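Local coordinates for protein glycerol dehydratase (Clostridium butyricum, PDB 1R9D) that dehydrates glycerol independently of vitamin B12, probably to 3-hydroxypropionaldehyde and by the glycyl-radical chemistry of the pyruvate formate lyase-like family, at residues 40-43 with 49-52; 182-187 with 203-208; 493-498 with 617-622; 608-613 with 687-692. All coordinates share one frame; numbering follows the deposited sequence.

Contact 1 (40-43 with 49-52); sequences KQTE and LRRA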
loop_
_atom_site.group_PDB
_atom_site.type_symbol
_atom_site.label_atom_id
_atom_site.label_comp_id
_atom_site.label_asym_id
_atom_site.label_seq_id
_atom_site.Cartn_x
_atom_site.Cartn_y
_atom_site.Cartn_z
ATOM N N LYS A 40 -8.246 -16.019 -5.346
ATOM C CA LYS A 40 -9.256 -16.396 -4.367
ATOM C C LYS A 40 -8.617 -17.094 -3.171
ATOM O O LYS A 40 -9.185 -17.107 -2.079
ATOM C CB LYS A 40 -10.297 -17.323 -5.001
ATOM C CG LYS A 40 -11.286 -16.616 -5.908
ATOM C CD LYS A 40 -12.321 -17.592 -6.461
ATOM C CE LYS A 40 -13.339 -16.868 -7.328
ATOM N NZ LYS A 40 -14.316 -17.809 -7.946
ATOM N N GLN A 41 -7.433 -17.659 -3.381
ATOM C CA GLN A 41 -6.719 -18.375 -2.327
ATOM C C GLN A 41 -5.603 -17.582 -1.650
ATOM O O GLN A 41 -4.960 -18.087 -0.726
ATOM C CB GLN A 41 -6.122 -19.666 -2.892
ATOM C CG GLN A 41 -7.154 -20.667 -3.364
ATOM C CD GLN A 41 -8.103 -21.061 -2.256
ATOM O OE1 GLN A 41 -7.678 -21.549 -1.206
ATOM N NE2 GLN A 41 -9.396 -20.848 -2.476
ATOM N N THR A 42 -5.373 -16.348 -2.095
ATOM C CA THR A 42 -4.301 -15.541 -1.522
ATOM C C THR A 42 -4.745 -14.174 -0.999
ATOM O O THR A 42 -3.939 -13.248 -0.924
ATOM C CB THR A 42 -3.179 -15.321 -2.562
ATOM O OG1 THR A 42 -3.712 -14.622 -3.694
ATOM C CG2 THR A 42 -2.612 -16.655 -3.034
ATOM N N GLU A 43 -6.013 -14.055 -0.619
ATOM C CA GLU A 43 -6.561 -12.791 -0.122
ATOM C C GLU A 43 -5.794 -12.151 1.035
ATOM O O GLU A 43 -5.720 -10.926 1.124
ATOM C CB GLU A 43 -8.020 -12.980 0.309
ATOM C CG GLU A 43 -8.954 -13.456 -0.800
ATOM C CD GLU A 43 -9.387 -12.347 -1.748
ATOM O OE1 GLU A 43 -8.943 -11.189 -1.578
ATOM O OE2 GLU A 43 -10.183 -12.641 -2.667
ATOM N N LEU A 49 3.248 -10.868 -3.344
ATOM C CA LEU A 49 3.229 -12.318 -3.194
ATOM C C LEU A 49 2.034 -12.900 -3.955
ATOM O O LEU A 49 2.121 -13.992 -4.512
ATOM C CB LEU A 49 3.177 -12.676 -1.704
ATOM C CG LEU A 49 4.008 -13.861 -1.200
ATOM C CD1 LEU A 49 5.405 -13.855 -1.803
ATOM C CD2 LEU A 49 4.105 -13.775 0.319
ATOM N N ARG A 50 0.920 -12.172 -3.989
ATOM C CA ARG A 50 -0.254 -12.631 -4.728
ATOM C C ARG A 50 0.109 -12.746 -6.208
ATOM O O ARG A 50 -0.304 -13.685 -6.892
ATOM C CB ARG A 50 -1.419 -11.651 -4.565
ATOM C CG ARG A 50 -2.078 -11.699 -3.197
ATOM C CD ARG A 50 -3.581 -11.918 -3.330
ATOM N NE ARG A 50 -4.318 -10.670 -3.352
ATOM C CZ ARG A 50 -5.633 -10.574 -3.515
ATOM N NH1 ARG A 50 -6.376 -11.660 -3.679
ATOM N NH2 ARG A 50 -6.203 -9.384 -3.489
ATOM N N ARG A 51 0.890 -11.785 -6.692
ATOM C CA ARG A 51 1.318 -11.776 -8.086
ATOM C C ARG A 51 2.268 -12.941 -8.383
ATOM O O ARG A 51 2.201 -13.549 -9.451
ATOM C CB ARG A 51 2.013 -10.450 -8.420
ATOM C CG ARG A 51 1.100 -9.220 -8.433
ATOM C CD ARG A 51 0.029 -9.318 -9.520
ATOM N NE ARG A 51 0.608 -9.732 -10.796
ATOM C CZ ARG A 51 -0.068 -9.821 -11.938
ATOM N NH1 ARG A 51 -1.359 -9.519 -11.980
ATOM N NH2 ARG A 51 0.550 -10.238 -13.035
ATOM N N ALA A 52 3.161 -13.243 -7.444
ATOM C CA ALA A 52 4.109 -14.337 -7.630
ATOM C C ALA A 52 3.388 -15.686 -7.624
ATOM O O ALA A 52 3.627 -16.530 -8.488
ATOM C CB ALA A 52 5.171 -14.308 -6.534
HETATM O O HOH W 1 -2.596 -15.086 -6.111
#
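T42 and E43, in the loop that links helix 30-40 to helix 47-61, meet R50 near the start of the second helix, so the contact closes the connection between two successive helices, partly buried beside the second subunit. R50 supplies a long chain with a charged end. Its chain bends at chi2 (-126°) and again at chi3 (-93°), which lets it pass T42 and carries the guanidinium on to the acid beyond. The carboxylate of E43 makes a salt bridge there, with OE1 3.4 Å from R50 NH1. The two flat groups are turned 48° apart, and E43 CA lies over one face of the guanidinium. R50 NH1 also makes a weak hydrogen bond to F39 O, while E43 OE2 bonds to the hydroxyl of Y125. A water joins the backbone to the threonine: it donates to R50 O at 2.8 Å and lies 2.7 Å from T42 OG1. Threonine suits this buried site because its hydroxyl can meet the water, and it also has a weak bond to S38 O. From the second subunit, R516 bonds to the backbone O of E43, which places the loop at the dimer interface. With its oxygens divided between R50 and Y125, the E43 carboxylate is held through both oxygens, and the long, angled ion pair with R50 probably contributes charge attraction more than a strongly directed bond.

Contact 2 (182-187 with 203-208); sequences NEAKEQ and KFLNSV
L205 of helix 197-230 faces A184 of helix 169-190 in an antiparallel helical hairpin. The segment axes come within 9.2 Å and run at 159° to each other, close to antiparallel. Along 203-208, K203 and F204 look elsewhere: K203 packs on M139 of the second subunit, and F204 on I48 of helix 47-61. L205 is the first to turn to the partner helix. L205 CA lies 5.7 Å from A184 CA, an approach that the small alanine allows, and the branched end of the leucine reaches past the alanine to the chain of Q187. There L205 CD1 sits 3.8 Å from Q187 CG, the two side chains crossing at a slant. Q187 suits the edge of the seam because its methylenes serve as apolar surface; a bend at chi2 (63°) leads its amide off to N191, to which NE2 bonds. I530 of helix 529-532 packs on both L205 and Q187. S207 lies on the far side of its helix, against L49 and A52 of helix 47-61. Its small hydroxyl folds back on its own helix, OG donating to K203 O at 2.8 Å, which meets the polar need of a buried group. V208, one helical turn beyond F204, rests CG2 over one face of that ring, offset toward the rim, 3.6 Å above the plane. Its other methyl, CG1, faces the partner helix, 4.2 Å from A184 CB.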
loop_
_atom_site.group_PDB
_atom_site.type_symbol
_atom_site.label_atom_id
_atom_site.label_comp_id
_atom_site.label_asym_id
_atom_site.label_seq_id
_atom_site.Cartn_x
_atom_site.Cartn_y
_atom_site.Cartn_z
ATOM N N ASN A 182 19.573 -17.231 -7.327
ATOM C CA ASN A 182 20.712 -17.143 -6.417
ATOM C C ASN A 182 21.070 -15.712 -6.050
ATOM O O ASN A 182 21.530 -15.454 -4.938
ATOM C CB ASN A 182 21.930 -17.864 -6.998
ATOM C CG ASN A 182 21.741 -19.370 -7.036
ATOM O OD1 ASN A 182 21.066 -19.942 -6.176
ATOM N ND2 ASN A 182 22.345 -20.022 -8.025
ATOM N N GLU A 183 20.857 -14.778 -6.973
ATOM C CA GLU A 183 21.149 -13.378 -6.684
ATOM C C GLU A 183 20.122 -12.867 -5.680
ATOM O O GLU A 183 20.447 -12.076 -4.793
ATOM C CB GLU A 183 21.099 -12.535 -7.959
ATOM C CG GLU A 183 21.215 -11.040 -7.695
ATOM C CD GLU A 183 21.569 -10.246 -8.936
ATOM O OE1 GLU A 183 20.955 -10.490 -9.995
ATOM O OE2 GLU A 183 22.457 -9.370 -8.846
ATOM N N ALA A 184 18.882 -13.325 -5.822
ATOM C CA ALA A 184 17.816 -12.931 -4.908
ATOM C C ALA A 184 18.109 -13.497 -3.515
ATOM O O ALA A 184 17.925 -12.815 -2.504
ATOM C CB ALA A 184 16.472 -13.445 -5.410
ATOM N N LYS A 185 18.567 -14.745 -3.463
ATOM C CA LYS A 185 18.886 -15.373 -2.181
ATOM C C LYS A 185 20.075 -14.696 -1.506
ATOM O O LYS A 185 20.098 -14.554 -0.284
ATOM C CB LYS A 185 19.166 -16.868 -2.366
ATOM C CG LYS A 185 17.915 -17.697 -2.625
ATOM C CD LYS A 185 18.241 -19.178 -2.738
ATOM C CE LYS A 185 16.979 -20.010 -2.914
ATOM N NZ LYS A 185 17.288 -21.461 -3.081
ATOM N N GLU A 186 21.059 -14.274 -2.297
ATOM C CA GLU A 186 22.228 -13.597 -1.746
ATOM C C GLU A 186 21.835 -12.245 -1.162
ATOM O O GLU A 186 22.349 -11.843 -0.118
ATOM C CB GLU A 186 23.299 -13.388 -2.821
ATOM C CG GLU A 186 23.822 -14.673 -3.446
ATOM C CD GLU A 186 24.902 -14.422 -4.486
ATOM O OE1 GLU A 186 24.752 -13.469 -5.284
ATOM O OE2 GLU A 186 25.895 -15.185 -4.518
ATOM N N GLN A 187 20.924 -11.545 -1.834
ATOM C CA GLN A 187 20.477 -10.235 -1.366
ATOM C C GLN A 187 19.700 -10.404 -0.067
ATOM O O GLN A 187 19.785 -9.577 0.843
ATOM C CB GLN A 187 19.592 -9.565 -2.422
ATOM C CG GLN A 187 19.241 -8.113 -2.123
ATOM C CD GLN A 187 20.462 -7.210 -2.079
ATOM O OE1 GLN A 187 21.229 -7.141 -3.035
ATOM N NE2 GLN A 187 20.645 -6.510 -0.967
ATOM N N LYS A 203 9.634 -9.750 1.310
ATOM C CA LYS A 203 8.518 -10.309 0.559
ATOM C C LYS A 203 8.764 -10.188 -0.941
ATOM O O LYS A 203 8.427 -11.089 -1.702
ATOM C CB LYS A 203 7.208 -9.613 0.938
ATOM C CG LYS A 203 6.816 -9.811 2.401
ATOM C CD LYS A 203 6.975 -11.272 2.832
ATOM C CE LYS A 203 6.740 -11.437 4.327
ATOM N NZ LYS A 203 7.127 -12.789 4.828
ATOM N N PHE A 204 9.359 -9.077 -1.363
ATOM C CA PHE A 204 9.647 -8.889 -2.779
ATOM C C PHE A 204 10.675 -9.903 -3.274
ATOM O O PHE A 204 10.502 -10.513 -4.328
ATOM C CB PHE A 204 10.184 -7.480 -3.057
ATOM C CG PHE A 204 10.685 -7.302 -4.463
ATOM C CD1 PHE A 204 9.789 -7.186 -5.525
ATOM C CD2 PHE A 204 12.050 -7.328 -4.741
ATOM C CE1 PHE A 204 10.248 -7.105 -6.840
ATOM C CE2 PHE A 204 12.518 -7.250 -6.057
ATOM C CZ PHE A 204 11.612 -7.139 -7.107
ATOM N N LEU A 205 11.755 -10.080 -2.518
ATOM C CA LEU A 205 12.791 -11.018 -2.933
ATOM C C LEU A 205 12.276 -12.453 -2.977
ATOM O O LEU A 205 12.627 -13.214 -3.880
ATOM C CB LEU A 205 14.009 -10.899 -2.015
ATOM C CG LEU A 205 14.779 -9.584 -2.188
ATOM C CD1 LEU A 205 15.887 -9.484 -1.146
ATOM C CD2 LEU A 205 15.361 -9.511 -3.595
ATOM N N ASN A 206 11.439 -12.830 -2.016
ATOM C CA ASN A 206 10.889 -14.181 -2.026
ATOM C C ASN A 206 9.889 -14.355 -3.164
ATOM O O ASN A 206 9.670 -15.471 -3.643
ATOM C CB ASN A 206 10.239 -14.511 -0.681
ATOM C CG ASN A 206 11.258 -14.974 0.342
ATOM O OD1 ASN A 206 11.968 -15.957 0.120
ATOM N ND2 ASN A 206 11.345 -14.267 1.455
ATOM N N SER A 207 9.288 -13.251 -3.605
ATOM C CA SER A 207 8.334 -13.301 -4.707
ATOM C C SER A 207 9.095 -13.503 -6.012
ATOM O O SER A 207 8.601 -14.143 -6.939
ATOM C CB SER A 207 7.512 -12.013 -4.770
ATOM O OG SER A 207 6.622 -11.926 -3.674
ATOM N N VAL A 208 10.298 -12.944 -6.084
ATOM C CA VAL A 208 11.138 -13.105 -7.266
ATOM C C VAL A 208 11.550 -14.574 -7.370
ATOM O O VAL A 208 11.572 -15.151 -8.455
ATOM C CB VAL A 208 12.421 -12.251 -7.168
ATOM C CG1 VAL A 208 13.428 -12.692 -8.224
ATOM C CG2 VAL A 208 12.078 -10.773 -7.350
#

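Contact 3 (493-498 with 617-622); sequences AQMEYF and ALVYCR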
loop_
_atom_site.group_PDB
_atom_site.type_symbol
_atom_site.label_atom_id
_atom_site.label_comp_id
_atom_site.label_asym_id
_atom_site.label_seq_id
_atom_site.Cartn_x
_atom_site.Cartn_y
_atom_site.Cartn_z
ATOM N N ALA A 493 -2.249 28.472 -22.902
ATOM C CA ALA A 493 -3.115 28.318 -21.734
ATOM C C ALA A 493 -3.981 27.064 -21.836
ATOM O O ALA A 493 -4.212 26.375 -20.834
ATOM C CB ALA A 493 -3.995 29.550 -21.563
ATOM N N GLN A 494 -4.478 26.775 -23.035
ATOM C CA GLN A 494 -5.289 25.575 -23.235
ATOM C C GLN A 494 -4.388 24.345 -23.088
ATOM O O GLN A 494 -4.757 23.364 -22.444
ATOM C CB GLN A 494 -5.924 25.563 -24.629
ATOM C CG GLN A 494 -7.028 26.591 -24.855
ATOM C CD GLN A 494 -8.241 26.386 -23.955
ATOM O OE1 GLN A 494 -8.632 25.254 -23.656
ATOM N NE2 GLN A 494 -8.854 27.488 -23.534
ATOM N N MET A 495 -3.207 24.410 -23.694
ATOM C CA MET A 495 -2.245 23.309 -23.639
ATOM C C MET A 495 -1.899 22.988 -22.187
ATOM O O MET A 495 -1.900 21.826 -21.773
ATOM C CB MET A 495 -0.965 23.692 -24.393
ATOM C CG MET A 495 0.022 22.547 -24.618
ATOM S SD MET A 495 -0.521 21.384 -25.892
ATOM C CE MET A 495 -0.135 22.312 -27.403
ATOM N N GLU A 496 -1.609 24.030 -21.417
ATOM C CA GLU A 496 -1.246 23.880 -20.013
ATOM C C GLU A 496 -2.282 23.132 -19.184
ATOM O O GLU A 496 -1.938 22.245 -18.396
ATOM C CB GLU A 496 -1.003 25.260 -19.400
ATOM C CG GLU A 496 -0.780 25.258 -17.898
ATOM C CD GLU A 496 -0.554 26.655 -17.355
ATOM O OE1 GLU A 496 -1.394 27.547 -17.633
ATOM O OE2 GLU A 496 0.459 26.867 -16.652
ATOM N N TYR A 497 -3.549 23.489 -19.363
ATOM C CA TYR A 497 -4.628 22.869 -18.611
ATOM C C TYR A 497 -4.784 21.378 -18.890
ATOM O O TYR A 497 -4.829 20.567 -17.967
ATOM C CB TYR A 497 -5.953 23.571 -18.915
ATOM C CG TYR A 497 -7.126 23.016 -18.129
ATOM C CD1 TYR A 497 -7.316 23.363 -16.794
ATOM C CD2 TYR A 497 -8.020 22.114 -18.709
ATOM C CE1 TYR A 497 -8.365 22.831 -16.048
ATOM C CE2 TYR A 497 -9.078 21.570 -17.967
ATOM C CZ TYR A 497 -9.239 21.936 -16.638
ATOM O OH TYR A 497 -10.264 21.403 -15.885
ATOM N N PHE A 498 -4.867 21.011 -20.163
ATOM C CA PHE A 498 -5.048 19.606 -20.501
ATOM C C PHE A 498 -3.814 18.734 -20.305
ATOM O O PHE A 498 -3.945 17.556 -19.972
ATOM C CB PHE A 498 -5.601 19.487 -21.921
ATOM C CG PHE A 498 -7.022 19.960 -22.040
ATOM C CD1 PHE A 498 -8.068 19.187 -21.544
ATOM C CD2 PHE A 498 -7.311 21.210 -22.576
ATOM C CE1 PHE A 498 -9.387 19.652 -21.575
ATOM C CE2 PHE A 498 -8.629 21.687 -22.611
ATOM C CZ PHE A 498 -9.665 20.906 -22.109
ATOM N N ALA A 617 4.772 22.555 -31.555
ATOM C CA ALA A 617 5.094 21.293 -30.896
ATOM C C ALA A 617 5.844 21.543 -29.593
ATOM O O ALA A 617 5.663 20.818 -28.617
ATOM C CB ALA A 617 5.929 20.418 -31.816
ATOM N N LEU A 618 6.689 22.572 -29.584
ATOM C CA LEU A 618 7.459 22.911 -28.394
ATOM C C LEU A 618 6.586 23.339 -27.230
ATOM O O LEU A 618 6.948 23.123 -26.075
ATOM C CB LEU A 618 8.479 24.011 -28.708
ATOM C CG LEU A 618 9.809 23.505 -29.274
ATOM C CD1 LEU A 618 10.638 24.678 -29.822
ATOM C CD2 LEU A 618 10.573 22.771 -28.173
ATOM N N VAL A 619 5.445 23.961 -27.516
ATOM C CA VAL A 619 4.548 24.383 -26.446
ATOM C C VAL A 619 4.083 23.129 -25.701
ATOM O O VAL A 619 4.033 23.104 -24.471
ATOM C CB VAL A 619 3.332 25.144 -27.006
ATOM C CG1 VAL A 619 2.318 25.412 -25.900
ATOM C CG2 VAL A 619 3.804 26.467 -27.623
ATOM N N TYR A 620 3.744 22.089 -26.458
ATOM C CA TYR A 620 3.323 20.822 -25.863
ATOM C C TYR A 620 4.491 20.208 -25.082
ATOM O O TYR A 620 4.355 19.831 -23.917
ATOM C CB TYR A 620 2.894 19.849 -26.962
ATOM C CG TYR A 620 2.703 18.430 -26.470
ATOM C CD1 TYR A 620 1.598 18.085 -25.690
ATOM C CD2 TYR A 620 3.643 17.446 -26.757
ATOM C CE1 TYR A 620 1.434 16.791 -25.205
ATOM C CE2 TYR A 620 3.490 16.137 -26.273
ATOM C CZ TYR A 620 2.381 15.823 -25.499
ATOM O OH TYR A 620 2.208 14.539 -25.025
ATOM N N CYS A 621 5.646 20.124 -25.729
ATOM C CA CYS A 621 6.822 19.526 -25.105
ATOM C C CYS A 621 7.253 20.211 -23.804
ATOM O O CYS A 621 7.608 19.535 -22.836
ATOM C CB CYS A 621 7.985 19.492 -26.104
ATOM S SG CYS A 621 7.723 18.367 -27.535
ATOM N N ARG A 622 7.214 21.540 -23.773
ATOM C CA ARG A 622 7.609 22.273 -22.570
ATOM C C ARG A 622 6.653 22.023 -21.408
ATOM O O ARG A 622 7.069 22.033 -20.248
ATOM C CB ARG A 622 7.687 23.777 -22.846
ATOM C CG ARG A 622 8.739 24.175 -23.868
ATOM C CD ARG A 622 8.711 25.679 -24.097
ATOM N NE ARG A 622 9.553 26.095 -25.214
ATOM C CZ ARG A 622 9.103 26.765 -26.271
ATOM N NH1 ARG A 622 7.818 27.095 -26.356
ATOM N NH2 ARG A 622 9.938 27.109 -27.244
#
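M495 of helix 484-516 reaches into the side of helix 607-624, where V619 and Y620 receive it in a buried helix-helix packing that includes a Met-aromatic contact. The apolar part comes first. M495 CG lies 3.9 Å from V619 CG1. The methionine leaves its helix with CG anti to the backbone N (chi1 -170°), then bends at chi2 and chi3, which brings its sulfur and terminal methyl alongside the backbone of Y620. M495 CE is 3.9 Å from Y620 CB, so the methyl touches the root of the tyrosine. An unbranched, flexible chain suits this place, since it can follow the surface of the neighbouring helix, whereas the compact, branched valine offers a methyl close to its own backbone. The sulfur-aromatic contact is made at the ring's rim: M495 SD lies 5.2 Å from the centroid of the Y620 ring, 85° off the ring normal, thus nearly in the ring plane. Methionine and tyrosine cross at about a right angle. Tyrosine suits its position because the ring offers an apolar edge to the sulfur while its hydroxyl reaches P548 O in a weak hydrogen bond. F451 of strand 449-452 touches M495 and meets the Y620 ring with planes inclined. The Y620 side chain lies about 12 Å from the bound glycerol, so it does not touch it. At the ring's edge, M495 SD approaches Y620 CD1 to 3.9 Å.

Contact 4 (608-613 with 687-692); sequences EVDNLA and VSKLDH
K689 directs CG away from its carbonyl carbon (chi1 -64°) and then runs fully extended, so that its amine arrives at D610, whose carboxylate is swung out beside its own backbone N. The pair joins the first turns of helix 607-624 to a type I beta turn, V687 to L690, that leads out of the end of helix 680-687 in the glycine-radical part of the sequence. K689 NZ donates to D610 OD2 at 2.8 Å in a salt bridge, arriving on the anti side of the carboxylate, 15° out of its plane. Before reaching the oxygen the lysine passes over the beta carbon of the acid, with K689 CD 3.5 Å from D610 CB. A long chain with a charged tip suits the place: its length spans the gap to the helix, and its amine can serve D605 and D607, in further salt bridges, as well as D610. Such a cluster of acids would be expected to keep the lysine positively charged. D610 OD2 takes a second bond from the hydroxyl of S686, so both partners are fixed beyond the pair. One helical turn on, the small side chain of A613 lets a leucine come close: L690 CD2 lies 4.0 Å from A613 CB and 3.8 Å from A613 C. R614 bonds to the backbone O of K689 and ties the turn to the helix again. Within the turn, V687 O is gripped from opposite faces of its plane, by L690 N at 3.2 Å and by H692 NE2 at 2.9 Å, the latter with an N-H...O angle of 160°.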
loop_
_atom_site.group_PDB
_atom_site.type_symbol
_atom_site.label_atom_id
_atom_site.label_comp_id
_atom_site.label_asym_id
_atom_site.label_seq_id
_atom_site.Cartn_x
_atom_site.Cartn_y
_atom_site.Cartn_z
ATOM N N GLU A 608 8.814 30.011 -42.773
ATOM C CA GLU A 608 7.673 30.661 -42.141
ATOM C C GLU A 608 6.725 29.676 -41.461
ATOM O O GLU A 608 6.304 29.895 -40.325
ATOM C CB GLU A 608 6.904 31.502 -43.163
ATOM C CG GLU A 608 5.683 32.197 -42.584
ATOM C CD GLU A 608 5.082 33.209 -43.539
ATOM O OE1 GLU A 608 4.812 32.843 -44.703
ATOM O OE2 GLU A 608 4.877 34.371 -43.122
ATOM N N VAL A 609 6.385 28.594 -42.151
ATOM C CA VAL A 609 5.486 27.616 -41.560
ATOM C C VAL A 609 6.250 26.561 -40.757
ATOM O O VAL A 609 5.806 26.158 -39.685
ATOM C CB VAL A 609 4.588 26.941 -42.634
ATOM C CG1 VAL A 609 5.441 26.315 -43.732
ATOM C CG2 VAL A 609 3.688 25.896 -41.974
ATOM N N ASP A 610 7.403 26.130 -41.257
ATOM C CA ASP A 610 8.187 25.126 -40.547
ATOM C C ASP A 610 8.510 25.561 -39.110
ATOM O O ASP A 610 8.455 24.747 -38.188
ATOM C CB ASP A 610 9.481 24.815 -41.305
ATOM C CG ASP A 610 9.230 24.143 -42.646
ATOM O OD1 ASP A 610 8.058 23.831 -42.947
ATOM O OD2 ASP A 610 10.206 23.925 -43.393
ATOM N N ASN A 611 8.838 26.836 -38.911
ATOM C CA ASN A 611 9.146 27.310 -37.564
ATOM C C ASN A 611 7.930 27.362 -36.642
ATOM O O ASN A 611 8.073 27.338 -35.416
ATOM C CB ASN A 611 9.823 28.683 -37.608
ATOM C CG ASN A 611 11.234 28.609 -38.152
ATOM O OD1 ASN A 611 11.947 27.633 -37.913
ATOM N ND2 ASN A 611 11.651 29.643 -38.876
ATOM N N LEU A 612 6.737 27.437 -37.222
ATOM C CA LEU A 612 5.527 27.456 -36.412
ATOM C C LEU A 612 5.155 26.025 -36.034
ATOM O O LEU A 612 4.534 25.792 -34.999
ATOM C CB LEU A 612 4.384 28.153 -37.157
ATOM C CG LEU A 612 4.503 29.684 -37.124
ATOM C CD1 LEU A 612 3.371 30.322 -37.914
ATOM C CD2 LEU A 612 4.468 30.160 -35.675
ATOM N N ALA A 613 5.538 25.066 -36.873
ATOM C CA ALA A 613 5.278 23.667 -36.554
ATOM C C ALA A 613 6.199 23.381 -35.365
ATOM O O ALA A 613 5.802 22.740 -34.388
ATOM C CB ALA A 613 5.641 22.767 -37.737
ATOM N N VAL A 687 11.072 18.658 -41.747
ATOM C CA VAL A 687 10.930 17.896 -40.514
ATOM C C VAL A 687 12.139 18.050 -39.595
ATOM O O VAL A 687 12.000 18.057 -38.365
ATOM C CB VAL A 687 10.690 16.401 -40.823
ATOM C CG1 VAL A 687 10.576 15.600 -39.531
ATOM C CG2 VAL A 687 9.417 16.256 -41.641
ATOM N N SER A 688 13.321 18.197 -40.185
ATOM C CA SER A 688 14.535 18.331 -39.389
ATOM C C SER A 688 14.582 19.627 -38.576
ATOM O O SER A 688 15.381 19.747 -37.650
ATOM C CB SER A 688 15.779 18.232 -40.284
ATOM O OG SER A 688 15.939 19.390 -41.087
ATOM N N LYS A 689 13.719 20.586 -38.898
ATOM C CA LYS A 689 13.710 21.857 -38.173
ATOM C C LYS A 689 13.044 21.779 -36.800
ATOM O O LYS A 689 13.223 22.668 -35.965
ATOM C CB LYS A 689 13.036 22.938 -39.019
ATOM C CG LYS A 689 13.790 23.263 -40.304
ATOM C CD LYS A 689 12.934 24.100 -41.236
ATOM C CE LYS A 689 13.636 24.334 -42.566
ATOM N NZ LYS A 689 12.737 25.021 -43.541
ATOM N N LEU A 690 12.268 20.725 -36.565
ATOM C CA LEU A 690 11.611 20.546 -35.275
ATOM C C LEU A 690 12.680 20.212 -34.232
ATOM O O LEU A 690 13.796 19.829 -34.584
ATOM C CB LEU A 690 10.609 19.392 -35.350
ATOM C CG LEU A 690 9.575 19.429 -36.475
ATOM C CD1 LEU A 690 8.798 18.105 -36.487
ATOM C CD2 LEU A 690 8.639 20.616 -36.284
ATOM N N ASP A 691 12.342 20.360 -32.954
ATOM C CA ASP A 691 13.284 20.039 -31.876
ATOM C C ASP A 691 13.149 18.552 -31.531
ATOM O O ASP A 691 12.298 18.166 -30.725
ATOM C CB ASP A 691 12.984 20.883 -30.630
ATOM C CG ASP A 691 14.019 20.693 -29.529
ATOM O OD1 ASP A 691 14.744 19.676 -29.555
ATOM O OD2 ASP A 691 14.100 21.557 -28.628
ATOM N N HIS A 692 13.982 17.722 -32.150
ATOM C CA HIS A 692 13.949 16.279 -31.915
ATOM C C HIS A 692 14.697 15.862 -30.645
ATOM O O HIS A 692 14.658 14.694 -30.252
ATOM C CB HIS A 692 14.543 15.549 -33.119
ATOM C CG HIS A 692 13.729 15.684 -34.369
ATOM N ND1 HIS A 692 12.694 14.827 -34.680
ATOM C CD2 HIS A 692 13.801 16.573 -35.389
ATOM C CE1 HIS A 692 12.165 15.180 -35.838
ATOM N NE2 HIS A 692 12.818 16.236 -36.291
#

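In the fold
Contacts 1 and 2 lie on the same side of the chain's centre and touch, because L49 and A52 of helix 47-61 pack on S207 of helix 197-230. Contacts 3 and 4 share helix 607-624 and touch where L618 meets D691; they lie more than 40 Å, centre to centre, from contact 1. Chemistry follows place. Contact 1, partly buried and at the dimer interface, relies on charge and a water; K203 of contact 2 also reaches the second subunit. Contacts 2 and 3 are buried helix pairs joined by apolar side chains, one an antiparallel hairpin, the other linking helices distant in sequence. Contact 4 is buried too, yet combines an ion pair with apolar packing.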